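Long-range contact in Card1 endonuclease domain-containing protein (Vibrio cholerae, PDB 1XMX), which is of uncharacterised function but carries a Card1-like, PDDEXK-type endonuclease domain and probably binds nucleic acid: residues 305-310 against 373-378. Residues are numbered along the deposited sequence; the frame is centred on the assembly and turned at random.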
ATOM      1  N   HIS A 305       1.413   2.639  -0.326  1.00 16.23           N
ATOM      2  CA  HIS A 305       2.857   2.574  -0.011  1.00 17.11           C
ATOM      3  C   HIS A 305       3.179   1.180   0.524  1.00 19.12           C
ATOM      4  O   HIS A 305       2.620   0.756   1.553  1.00 18.33           O
ATOM      5  CB  HIS A 305       3.226   3.546   1.090  1.00 19.18           C
ATOM      6  CG  HIS A 305       3.370   4.955   0.620  1.00 20.21           C
ATOM      7  ND1 HIS A 305       2.334   5.648   0.021  1.00 22.20           N
ATOM      8  CD2 HIS A 305       4.434   5.784   0.613  1.00 20.98           C
ATOM      9  CE1 HIS A 305       2.754   6.857  -0.307  1.00 22.44           C
ATOM     10  NE2 HIS A 305       4.023   6.973   0.053  1.00 22.16           N
ATOM     11  N   ILE A 306       4.056   0.480  -0.189  1.00 19.22           N
ATOM     12  CA  ILE A 306       4.505  -0.858   0.221  1.00 21.08           C
ATOM     13  C   ILE A 306       5.970  -0.880   0.684  1.00 19.64           C
ATOM     14  O   ILE A 306       6.899  -0.380   0.010  1.00 18.94           O
ATOM     15  CB  ILE A 306       4.410  -1.876  -0.947  1.00 21.96           C
ATOM     16  CG1 ILE A 306       3.003  -1.953  -1.499  1.00 21.47           C
ATOM     17  CG2 ILE A 306       4.813  -3.344  -0.461  1.00 23.13           C
ATOM     18  CD1 ILE A 306       3.053  -2.630  -2.899  1.00 25.14           C
ATOM     19  N   ILE A 307       6.190  -1.568   1.789  1.00 20.41           N
ATOM     20  CA  ILE A 307       7.535  -1.700   2.315  1.00 20.84           C
ATOM     21  C   ILE A 307       7.875  -3.190   2.383  1.00 22.82           C
ATOM     22  O   ILE A 307       7.142  -3.979   3.037  1.00 20.69           O
ATOM     23  CB  ILE A 307       7.632  -1.066   3.711  1.00 19.57           C
ATOM     24  CG1 ILE A 307       7.186   0.390   3.655  1.00 18.57           C
ATOM     25  CG2 ILE A 307       9.107  -1.181   4.255  1.00 18.41           C
ATOM     26  CD1 ILE A 307       6.981   1.025   5.035  1.00 18.01           C
ATOM     27  N   GLU A 308       8.944  -3.564   1.675  1.00 21.55           N
ATOM     28  CA  GLU A 308       9.504  -4.893   1.794  1.00 22.59           C
ATOM     29  C   GLU A 308      10.630  -4.786   2.813  1.00 22.51           C
ATOM     30  O   GLU A 308      11.476  -3.879   2.705  1.00 21.50           O
ATOM     31  CB  GLU A 308      10.145  -5.346   0.486  1.00 26.36           C
ATOM     32  CG  GLU A 308      10.518  -6.839   0.515  1.00 32.07           C
ATOM     33  CD  GLU A 308      10.850  -7.394  -0.851  1.00 36.39           C
ATOM     34  OE1 GLU A 308      10.560  -6.709  -1.854  1.00 38.32           O
ATOM     35  OE2 GLU A 308      11.419  -8.519  -0.931  1.00 38.96           O
ATOM     36  N   CYS A 309      10.620  -5.682   3.797  1.00 21.71           N
ATOM     37  CA  CYS A 309      11.753  -5.854   4.732  1.00 25.08           C
ATOM     38  C   CYS A 309      12.613  -7.093   4.377  1.00 25.01           C
ATOM     39  O   CYS A 309      12.078  -8.174   4.180  1.00 27.97           O
ATOM     40  CB  CYS A 309      11.256  -5.904   6.173  1.00 21.66           C
ATOM     41  SG  CYS A 309      10.260  -4.443   6.529  1.00 26.46           S
ATOM     42  N   LYS A 310      13.912  -6.889   4.192  1.00 24.62           N
ATOM     43  CA  LYS A 310      14.868  -7.983   4.103  1.00 27.66           C
ATOM     44  C   LYS A 310      15.825  -7.973   5.305  1.00 27.88           C
ATOM     45  O   LYS A 310      16.335  -6.920   5.723  1.00 23.66           O
ATOM     46  CB  LYS A 310      15.656  -7.955   2.793  1.00 28.20           C
ATOM     47  CG  LYS A 310      14.816  -8.368   1.568  1.00 29.49           C
ATOM     48  CD  LYS A 310      15.658  -8.350   0.295  1.00 29.09           C
ATOM     49  CE  LYS A 310      16.593  -9.539   0.174  1.00 30.02           C
ATOM     50  NZ  LYS A 310      15.895 -10.767   0.725  1.00 30.25           N
ATOM     51  N   THR A 373      12.714   8.587  11.401  1.00 19.82           N
ATOM     52  CA  THR A 373      12.906   9.790  10.609  1.00 21.86           C
ATOM     53  C   THR A 373      12.873   9.553   9.087  1.00 22.65           C
ATOM     54  O   THR A 373      12.213  10.297   8.345  1.00 21.75           O
ATOM     55  CB  THR A 373      14.200  10.483  11.031  1.00 23.36           C
ATOM     56  OG1 THR A 373      13.996  10.983  12.352  1.00 26.48           O
ATOM     57  CG2 THR A 373      14.554  11.610  10.136  1.00 22.42           C
ATOM     58  N   HIS A 374      13.570   8.520   8.624  1.00 21.45           N
ATOM     59  CA  HIS A 374      13.580   8.205   7.191  1.00 19.12           C
ATOM     60  C   HIS A 374      12.206   7.760   6.724  1.00 16.75           C
ATOM     61  O   HIS A 374      11.802   8.092   5.636  1.00 18.68           O
ATOM     62  CB  HIS A 374      14.622   7.155   6.858  1.00 20.17           C
ATOM     63  CG  HIS A 374      16.022   7.580   7.145  1.00 22.69           C
ATOM     64  ND1 HIS A 374      16.623   8.639   6.507  1.00 24.55           N
ATOM     65  CD2 HIS A 374      16.958   7.076   7.989  1.00 23.16           C
ATOM     66  CE1 HIS A 374      17.870   8.770   6.938  1.00 24.79           C
ATOM     67  NE2 HIS A 374      18.097   7.832   7.832  1.00 22.51           N
ATOM     68  N   LEU A 375      11.470   7.039   7.550  1.00 16.76           N
ATOM     69  CA  LEU A 375      10.125   6.664   7.206  1.00 16.60           C
ATOM     70  C   LEU A 375       9.201   7.890   7.155  1.00 18.65           C
ATOM     71  O   LEU A 375       8.333   7.993   6.289  1.00 21.06           O
ATOM     72  CB  LEU A 375       9.612   5.625   8.198  1.00 15.10           C
ATOM     73  CG  LEU A 375      10.012   4.120   8.063  1.00 15.58           C
ATOM     74  CD1 LEU A 375       9.296   3.261   9.049  1.00 11.08           C
ATOM     75  CD2 LEU A 375       9.687   3.625   6.638  1.00 14.21           C
ATOM     76  N   THR A 376       9.377   8.807   8.101  1.00 18.56           N
ATOM     77  CA  THR A 376       8.620  10.057   8.144  1.00 19.98           C
ATOM     78  C   THR A 376       8.894  10.837   6.881  1.00 19.05           C
ATOM     79  O   THR A 376       7.991  11.263   6.211  1.00 22.72           O
ATOM     80  CB  THR A 376       8.983  10.913   9.420  1.00 19.74           C
ATOM     81  OG1 THR A 376       8.799  10.127  10.605  1.00 19.42           O
ATOM     82  CG2 THR A 376       8.035  12.149   9.545  1.00 19.89           C
ATOM     83  N   GLN A 377      10.147  11.004   6.536  1.00 19.06           N
ATOM     84  CA  GLN A 377      10.476  11.690   5.317  1.00 19.57           C
ATOM     85  C   GLN A 377       9.777  11.080   4.108  1.00 19.09           C
ATOM     86  O   GLN A 377       9.220  11.829   3.288  1.00 19.74           O
ATOM     87  CB  GLN A 377      11.980  11.723   5.126  1.00 19.12           C
ATOM     88  CG  GLN A 377      12.645  12.523   6.261  1.00 22.84           C
ATOM     89  CD  GLN A 377      14.169  12.460   6.248  1.00 24.03           C
ATOM     90  OE1 GLN A 377      14.781  11.530   5.696  1.00 25.60           O
ATOM     91  NE2 GLN A 377      14.782  13.397   6.916  1.00 23.29           N
ATOM     92  N   TRP A 378       9.753   9.745   4.015  1.00 16.75           N
ATOM     93  CA  TRP A 378       9.211   9.045   2.838  1.00 15.34           C
ATOM     94  C   TRP A 378       7.731   9.350   2.792  1.00 17.19           C
ATOM     95  O   TRP A 378       7.194   9.706   1.710  1.00 15.01           O
ATOM     96  CB  TRP A 378       9.393   7.535   2.937  1.00 14.16           C
ATOM     97  CG  TRP A 378       9.028   6.740   1.703  1.00 11.70           C
ATOM     98  CD1 TRP A 378       9.413   6.986   0.410  1.00 10.47           C
ATOM     99  CD2 TRP A 378       8.247   5.544   1.680  1.00 12.13           C
ATOM    100  NE1 TRP A 378       8.840   6.030  -0.445  1.00 10.91           N
ATOM    101  CE2 TRP A 378       8.149   5.124   0.331  1.00 11.22           C
ATOM    102  CE3 TRP A 378       7.597   4.791   2.665  1.00 11.27           C
ATOM    103  CZ2 TRP A 378       7.460   3.979  -0.028  1.00 11.90           C
ATOM    104  CZ3 TRP A 378       6.893   3.681   2.295  1.00 10.96           C
ATOM    105  CH2 TRP A 378       6.855   3.266   0.954  1.00 11.40           C
TER
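The imidazole of H305 turns its CD2 edge to one face of the W378 indole, an edge-to-face pair with centroids 4.6 Å apart and planes at 72°. H305 CD2 sits 3.4 Å above the indole plane, over the six-membered ring rather than the middle of the indole, and comes within 3.5 Å of W378 CH2; H305 CB also leans on CH2, at 3.6 Å. R338 makes a cation-pi contact with the same indole and donates NH2 to H305 NE2, while H305 ND1 bonds to K303 O, which fixes the ring's rotation.

The indole reaches the strand because W378 CG lies anti to the backbone N (chi1 -173°). I307 meets it obliquely, with CG1 3.6 Å from W378 CZ3. One turn back along the helix, L375 CD2 approaches I307 CD1 at 4.1 Å. H305 and I307 thus point to the helix, whereas the CB of I306 between them points away, and I306 meets the indole through its carbonyl O, obliquely placed 3.8 Å from W378 CH2.

Segment axes 12.1 Å apart, running nearly antiparallel at 151°, describe a helix laid on a sheet face, here joining helix 371-380 to strand 303-310 in the Card1-like endonuclease domain. M340 of the adjacent strand touches both L375 and W378, extending this layer. All five touching residues are buried, and apart from the I306 carbonyl the contact is aromatic and apolar. The two imidazole bonds are consistent with a neutral ring protonated on ND1, whose polarised CD2-H would face the indole pi cloud.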